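Local coordinates for protein oxidoreductase, Gfo/Idh/MocA family (Pseudomonas syringae pv. tomato, PDB 3DTY) that probably catalyses a nucleotide-dependent oxidation or reduction, as a Gfo/Idh/MocA-family enzyme with an NAD-binding Rossmann domain, and carries bound magnesium, at residues F120-A125 / E369-V374; G96-I101 / V113-L118. All blocks are in the same frame, centred on the assembly; numbering follows the deposited sequence.

Contact 1: F120-A125 / E369-V374; sequences FTVEQA and EGVRWV. With MG (magnesium ion), chain F.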
loop_
_atom_site.group_PDB
_atom_site.type_symbol
_atom_site.label_atom_id
_atom_site.label_comp_id
_atom_site.label_asym_id
_atom_site.label_seq_id
_atom_site.Cartn_x
_atom_site.Cartn_y
_atom_site.Cartn_z
ATOM N N PHE A 120 -18.856 -33.170 -9.182
ATOM C CA PHE A 120 -18.542 -32.646 -10.508
ATOM C C PHE A 120 -19.718 -32.246 -11.391
ATOM O O PHE A 120 -19.593 -31.331 -12.210
ATOM C CB PHE A 120 -17.670 -33.643 -11.272
ATOM C CG PHE A 120 -16.304 -33.836 -10.676
ATOM C CD1 PHE A 120 -15.634 -32.770 -10.079
ATOM C CD2 PHE A 120 -15.670 -35.072 -10.748
ATOM C CE1 PHE A 120 -14.349 -32.929 -9.568
ATOM C CE2 PHE A 120 -14.383 -35.246 -10.241
ATOM C CZ PHE A 120 -13.720 -34.172 -9.646
ATOM N N THR A 121 -20.856 -32.913 -11.236
ATOM C CA THR A 121 -22.010 -32.601 -12.073
ATOM C C THR A 121 -23.208 -32.096 -11.277
ATOM O O THR A 121 -23.389 -32.448 -10.113
ATOM C CB THR A 121 -22.479 -33.831 -12.849
ATOM O OG1 THR A 121 -23.097 -34.739 -11.932
ATOM C CG2 THR A 121 -21.301 -34.525 -13.544
ATOM N N VAL A 122 -24.027 -31.277 -11.928
ATOM C CA VAL A 122 -25.226 -30.726 -11.306
ATOM C C VAL A 122 -26.186 -31.843 -10.895
ATOM O O VAL A 122 -26.798 -31.780 -9.826
ATOM C CB VAL A 122 -25.948 -29.751 -12.268
ATOM C CG1 VAL A 122 -27.302 -29.332 -11.691
ATOM C CG2 VAL A 122 -25.072 -28.523 -12.509
ATOM N N GLU A 123 -26.309 -32.866 -11.736
ATOM C CA GLU A 123 -27.200 -33.993 -11.444
ATOM C C GLU A 123 -26.786 -34.667 -10.133
ATOM O O GLU A 123 -27.639 -34.998 -9.306
ATOM C CB GLU A 123 -27.180 -35.004 -12.603
ATOM C CG GLU A 123 -28.161 -36.177 -12.480
ATOM C CD GLU A 123 -27.664 -37.269 -11.543
ATOM O OE1 GLU A 123 -26.455 -37.580 -11.582
ATOM O OE2 GLU A 123 -28.480 -37.832 -10.776
ATOM N N GLN A 124 -25.484 -34.876 -9.948
ATOM C CA GLN A 124 -24.995 -35.482 -8.714
ATOM C C GLN A 124 -25.304 -34.516 -7.572
ATOM O O GLN A 124 -25.804 -34.923 -6.527
ATOM C CB GLN A 124 -23.482 -35.736 -8.783
ATOM C CG GLN A 124 -23.065 -36.735 -9.842
ATOM C CD GLN A 124 -21.558 -36.856 -9.974
ATOM O OE1 GLN A 124 -20.824 -35.884 -9.790
ATOM N NE2 GLN A 124 -21.091 -38.048 -10.314
ATOM N N ALA A 125 -25.016 -33.233 -7.783
ATOM C CA ALA A 125 -25.277 -32.218 -6.763
ATOM C C ALA A 125 -26.738 -32.242 -6.304
ATOM O O ALA A 125 -27.019 -32.193 -5.103
ATOM C CB ALA A 125 -24.935 -30.849 -7.299
ATOM N N GLU A 369 -24.851 -24.720 -6.200
ATOM C CA GLU A 369 -24.547 -23.590 -7.073
ATOM C C GLU A 369 -23.086 -23.514 -7.499
ATOM O O GLU A 369 -22.779 -23.053 -8.593
ATOM C CB GLU A 369 -24.971 -22.278 -6.410
ATOM C CG GLU A 369 -26.478 -22.131 -6.233
ATOM C CD GLU A 369 -27.271 -22.564 -7.471
ATOM O OE1 GLU A 369 -26.807 -22.311 -8.603
ATOM O OE2 GLU A 369 -28.365 -23.150 -7.312
ATOM N N GLY A 370 -22.183 -23.955 -6.632
ATOM C CA GLY A 370 -20.772 -23.930 -6.973
ATOM C C GLY A 370 -20.505 -24.905 -8.106
ATOM O O GLY A 370 -19.684 -24.657 -8.990
ATOM N N VAL A 371 -21.201 -26.033 -8.068
ATOM C CA VAL A 371 -21.069 -27.048 -9.103
ATOM C C VAL A 371 -21.740 -26.530 -10.372
ATOM O O VAL A 371 -21.190 -26.649 -11.457
ATOM C CB VAL A 371 -21.746 -28.371 -8.674
ATOM C CG1 VAL A 371 -21.737 -29.362 -9.824
ATOM C CG2 VAL A 371 -21.023 -28.955 -7.455
ATOM N N ARG A 372 -22.925 -25.946 -10.229
ATOM C CA ARG A 372 -23.642 -25.424 -11.387
ATOM C C ARG A 372 -22.821 -24.357 -12.105
ATOM O O ARG A 372 -22.675 -24.402 -13.320
ATOM C CB ARG A 372 -24.993 -24.818 -10.983
ATOM C CG ARG A 372 -25.894 -24.510 -12.185
ATOM C CD ARG A 372 -27.115 -23.693 -11.801
ATOM N NE ARG A 372 -27.824 -24.245 -10.649
ATOM C CZ ARG A 372 -28.515 -25.381 -10.658
ATOM N NH1 ARG A 372 -28.603 -26.107 -11.764
ATOM N NH2 ARG A 372 -29.122 -25.787 -9.557
ATOM N N TRP A 373 -22.289 -23.399 -11.351
ATOM C CA TRP A 373 -21.501 -22.326 -11.946
ATOM C C TRP A 373 -20.362 -22.884 -12.798
ATOM O O TRP A 373 -20.144 -22.436 -13.917
ATOM C CB TRP A 373 -20.924 -21.405 -10.871
ATOM C CG TRP A 373 -20.190 -20.228 -11.437
ATOM C CD1 TRP A 373 -20.740 -19.102 -11.992
ATOM C CD2 TRP A 373 -18.767 -20.065 -11.526
ATOM N NE1 TRP A 373 -19.744 -18.251 -12.417
ATOM C CE2 TRP A 373 -18.526 -18.818 -12.143
ATOM C CE3 TRP A 373 -17.673 -20.853 -11.142
ATOM C CZ2 TRP A 373 -17.233 -18.337 -12.382
ATOM C CZ3 TRP A 373 -16.383 -20.372 -11.382
ATOM C CH2 TRP A 373 -16.179 -19.124 -11.998
ATOM N N VAL A 374 -19.638 -23.861 -12.267
ATOM C CA VAL A 374 -18.539 -24.456 -13.015
ATOM C C VAL A 374 -19.059 -25.168 -14.266
ATOM O O VAL A 374 -18.477 -25.043 -15.343
ATOM C CB VAL A 374 -17.749 -25.447 -12.134
ATOM C CG1 VAL A 374 -16.809 -26.293 -12.991
ATOM C CG2 VAL A 374 -16.950 -24.672 -11.087
HETATM MG MG MG F . -30.446 -37.720 -10.098
HETATM O O HOH W 1 -19.110 -28.640 -11.896
HETATM O O HOH W 2 -30.617 -35.634 -9.782
HETATM O O HOH W 3 -32.385 -37.194 -9.003
HETATM O O HOH W 4 -31.520 -37.616 -11.639
HETATM O O HOH W 5 -30.612 -39.564 -9.554
#
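V371 and V122 carry this meeting of two helices, each valine pressing into the backbone of the other segment. The CG1 branch of V371, anti to its own backbone N (chi1 174°), reaches the peptide that leads into helix 122-134 and stands 3.4 Å from T121 C. V122 answers with both methyls: CG2 rests 3.6 Å from R372 CA, while CG1 lies 3.5 Å from R372 NH1, oblique to the guanidinium. Behind them, A125 CB packs against V371 CB at 4.3 Å. No direct hydrogen bond joins the segments; instead a water donates to F120 O (2.8 Å) and to V371 O (2.9 Å).

In the second shell, E369 OE1 receives R372 NE at 3.0 Å in a salt bridge near the guanidinium plane, which helps hold the bent arginine chain beside V122; Y390 OH also binds this oxygen. E375, one turn after V371 on helix 364-382, accepts from V122 N. On the far side of the helix start, E123 OE2 binds magnesium at 2.1 Å, with N127 and four waters completing the shell. T121, at the N-cap, and Q124 fit a capping box, although T121 OG1 is less surely placed and the return bond from T121 N to Q124 OE1 is weak; the motif opens helix 122-134 where the Rossmann domain meets the C-terminal alpha/beta domain.

Contact 2: G96-I101 / V113-L118; sequences GTHYSI and VCEKPL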
loop_
_atom_site.group_PDB
_atom_site.type_symbol
_atom_site.label_atom_id
_atom_site.label_comp_id
_atom_site.label_asym_id
_atom_site.label_seq_id
_atom_site.Cartn_x
_atom_site.Cartn_y
_atom_site.Cartn_z
ATOM N N GLY A 96 -12.702 -36.410 -6.787
ATOM C CA GLY A 96 -13.527 -37.418 -7.428
ATOM C C GLY A 96 -14.314 -38.311 -6.482
ATOM O O GLY A 96 -15.274 -38.958 -6.892
ATOM N N THR A 97 -13.932 -38.346 -5.213
ATOM C CA THR A 97 -14.616 -39.206 -4.254
ATOM C C THR A 97 -15.685 -38.493 -3.436
ATOM O O THR A 97 -16.482 -39.135 -2.753
ATOM C CB THR A 97 -13.630 -39.814 -3.255
ATOM O OG1 THR A 97 -13.042 -38.758 -2.488
ATOM C CG2 THR A 97 -12.534 -40.582 -3.974
ATOM N N HIS A 98 -15.697 -37.169 -3.500
ATOM C CA HIS A 98 -16.647 -36.390 -2.722
ATOM C C HIS A 98 -18.106 -36.801 -2.889
ATOM O O HIS A 98 -18.848 -36.915 -1.907
ATOM C CB HIS A 98 -16.473 -34.908 -3.042
ATOM C CG HIS A 98 -15.134 -34.366 -2.645
ATOM N ND1 HIS A 98 -14.786 -33.041 -2.807
ATOM C CD2 HIS A 98 -14.055 -34.972 -2.092
ATOM C CE1 HIS A 98 -13.553 -32.856 -2.370
ATOM N NE2 HIS A 98 -13.087 -34.013 -1.930
ATOM N N TYR A 99 -18.523 -37.037 -4.124
ATOM C CA TYR A 99 -19.904 -37.414 -4.358
ATOM C C TYR A 99 -20.342 -38.698 -3.661
ATOM O O TYR A 99 -21.346 -38.704 -2.949
ATOM C CB TYR A 99 -20.189 -37.556 -5.849
ATOM C CG TYR A 99 -21.556 -38.138 -6.107
ATOM C CD1 TYR A 99 -22.700 -37.366 -5.935
ATOM C CD2 TYR A 99 -21.710 -39.472 -6.477
ATOM C CE1 TYR A 99 -23.972 -37.904 -6.128
ATOM C CE2 TYR A 99 -22.979 -40.026 -6.668
ATOM C CZ TYR A 99 -24.104 -39.230 -6.491
ATOM O OH TYR A 99 -25.360 -39.759 -6.668
ATOM N N SER A 100 -19.603 -39.783 -3.873
ATOM C CA SER A 100 -19.979 -41.067 -3.280
ATOM C C SER A 100 -19.868 -41.092 -1.763
ATOM O O SER A 100 -20.721 -41.657 -1.081
ATOM C CB SER A 100 -19.139 -42.191 -3.884
ATOM O OG SER A 100 -17.762 -41.905 -3.752
ATOM N N ILE A 101 -18.825 -40.474 -1.226
ATOM C CA ILE A 101 -18.659 -40.464 0.219
ATOM C C ILE A 101 -19.754 -39.628 0.878
ATOM O O ILE A 101 -20.346 -40.051 1.866
ATOM C CB ILE A 101 -17.261 -39.950 0.607
ATOM C CG1 ILE A 101 -16.207 -40.907 0.036
ATOM C CG2 ILE A 101 -17.142 -39.846 2.117
ATOM C CD1 ILE A 101 -14.770 -40.524 0.320
ATOM N N VAL A 113 -19.458 -32.317 6.093
ATOM C CA VAL A 113 -18.713 -31.099 5.816
ATOM C C VAL A 113 -17.791 -31.607 4.721
ATOM O O VAL A 113 -16.917 -32.426 4.975
ATOM C CB VAL A 113 -17.893 -30.613 7.012
ATOM C CG1 VAL A 113 -16.980 -29.479 6.573
ATOM C CG2 VAL A 113 -18.824 -30.127 8.112
ATOM N N CYS A 114 -18.026 -31.150 3.497
ATOM C CA CYS A 114 -17.246 -31.603 2.360
ATOM C C CYS A 114 -16.304 -30.547 1.821
ATOM O O CYS A 114 -16.677 -29.385 1.655
ATOM C CB CYS A 114 -18.183 -32.071 1.242
ATOM S SG CYS A 114 -17.353 -32.955 -0.117
ATOM N N GLU A 115 -15.069 -30.961 1.565
ATOM C CA GLU A 115 -14.068 -30.070 1.011
ATOM C C GLU A 115 -14.593 -29.793 -0.388
ATOM O O GLU A 115 -15.026 -30.719 -1.076
ATOM C CB GLU A 115 -12.713 -30.782 0.939
ATOM C CG GLU A 115 -11.587 -29.983 0.286
ATOM C CD GLU A 115 -11.219 -28.725 1.064
ATOM O OE1 GLU A 115 -11.353 -28.735 2.303
ATOM O OE2 GLU A 115 -10.776 -27.733 0.444
ATOM N N LYS A 116 -14.602 -28.535 -0.812
ATOM C CA LYS A 116 -15.093 -28.266 -2.150
ATOM C C LYS A 116 -14.145 -28.922 -3.148
ATOM O O LYS A 116 -12.976 -29.157 -2.846
ATOM C CB LYS A 116 -15.226 -26.752 -2.409
ATOM C CG LYS A 116 -14.276 -25.862 -1.631
ATOM C CD LYS A 116 -12.909 -25.795 -2.274
ATOM C CE LYS A 116 -12.973 -25.066 -3.609
ATOM N NZ LYS A 116 -11.642 -25.043 -4.258
ATOM N N PRO A 117 -14.663 -29.299 -4.325
ATOM C CA PRO A 117 -16.068 -29.089 -4.672
ATOM C C PRO A 117 -16.929 -30.201 -4.086
ATOM O O PRO A 117 -16.419 -31.231 -3.647
ATOM C CB PRO A 117 -16.048 -29.120 -6.189
ATOM C CG PRO A 117 -15.044 -30.200 -6.453
ATOM C CD PRO A 117 -13.924 -29.864 -5.470
ATOM N N LEU A 118 -18.237 -29.982 -4.083
ATOM C CA LEU A 118 -19.178 -30.963 -3.568
ATOM C C LEU A 118 -19.163 -32.202 -4.459
ATOM O O LEU A 118 -19.243 -33.334 -3.984
ATOM C CB LEU A 118 -20.577 -30.365 -3.554
ATOM C CG LEU A 118 -21.668 -31.302 -3.058
ATOM C CD1 LEU A 118 -21.411 -31.661 -1.603
ATOM C CD2 LEU A 118 -23.016 -30.624 -3.221
#
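P117 O receives the ND1-H of H98 in a short, almost straight hydrogen bond, 2.6 Å from ND1 with an N-H...O angle of 173°. The oxygen lies in the imidazole plane, and the donor approaches nearly along the C=O axis. H98 CG is anti to the carbonyl carbon (chi1 -64°), a torsion that carries the ring from the first turn of helix 98-107 into the bend of 113-118. There E115 O comes within 2.9 Å of H98 CE1, and K116 O lies at the ring edge. C114 SG lies oblique to the imidazole, 4.0 Å from its centroid, and the H98 CB methylene is 3.3 Å from L118 O.

The other ring nitrogen, NE2, is hydrogen-bonded to T93 O, so both nitrogens of this buried imidazole are engaged and its rotation is fixed. The bend it fills includes a cis peptide bond between K116 and P117. Side chains along that bend lead elsewhere: E115 OE1 is bound by H30 NE2, and K116 NZ by D206 O. Thus H98 ties the loop after strand 88-92 and the start of helix 98-107 to the E-K-P segment after strand 111-114, a sequence signature of Gfo/Idh/MocA proteins, within a Rossmann beta-alpha-beta unit.

The two contacts illustrate how chemistry can change over a short distance, their centres being 11 Å apart. Contact 2 lies within the Rossmann domain, where a buried histidine is gripped by backbone carbonyls; contact 1 joins that domain to the C-terminal one through aliphatic packing and a bridging water, with magnesium bound at its exposed flank. They hold successive elements of the chain, since the segment 113-118 runs almost directly into 120-125. They also touch: Q124 CB lies 3.4 Å from Y99 CD1, and V371 CG2 packs against L118 CB. Y99 OH, bonded to N127 ND2, further connects helix 98-107 to a magnesium ligand.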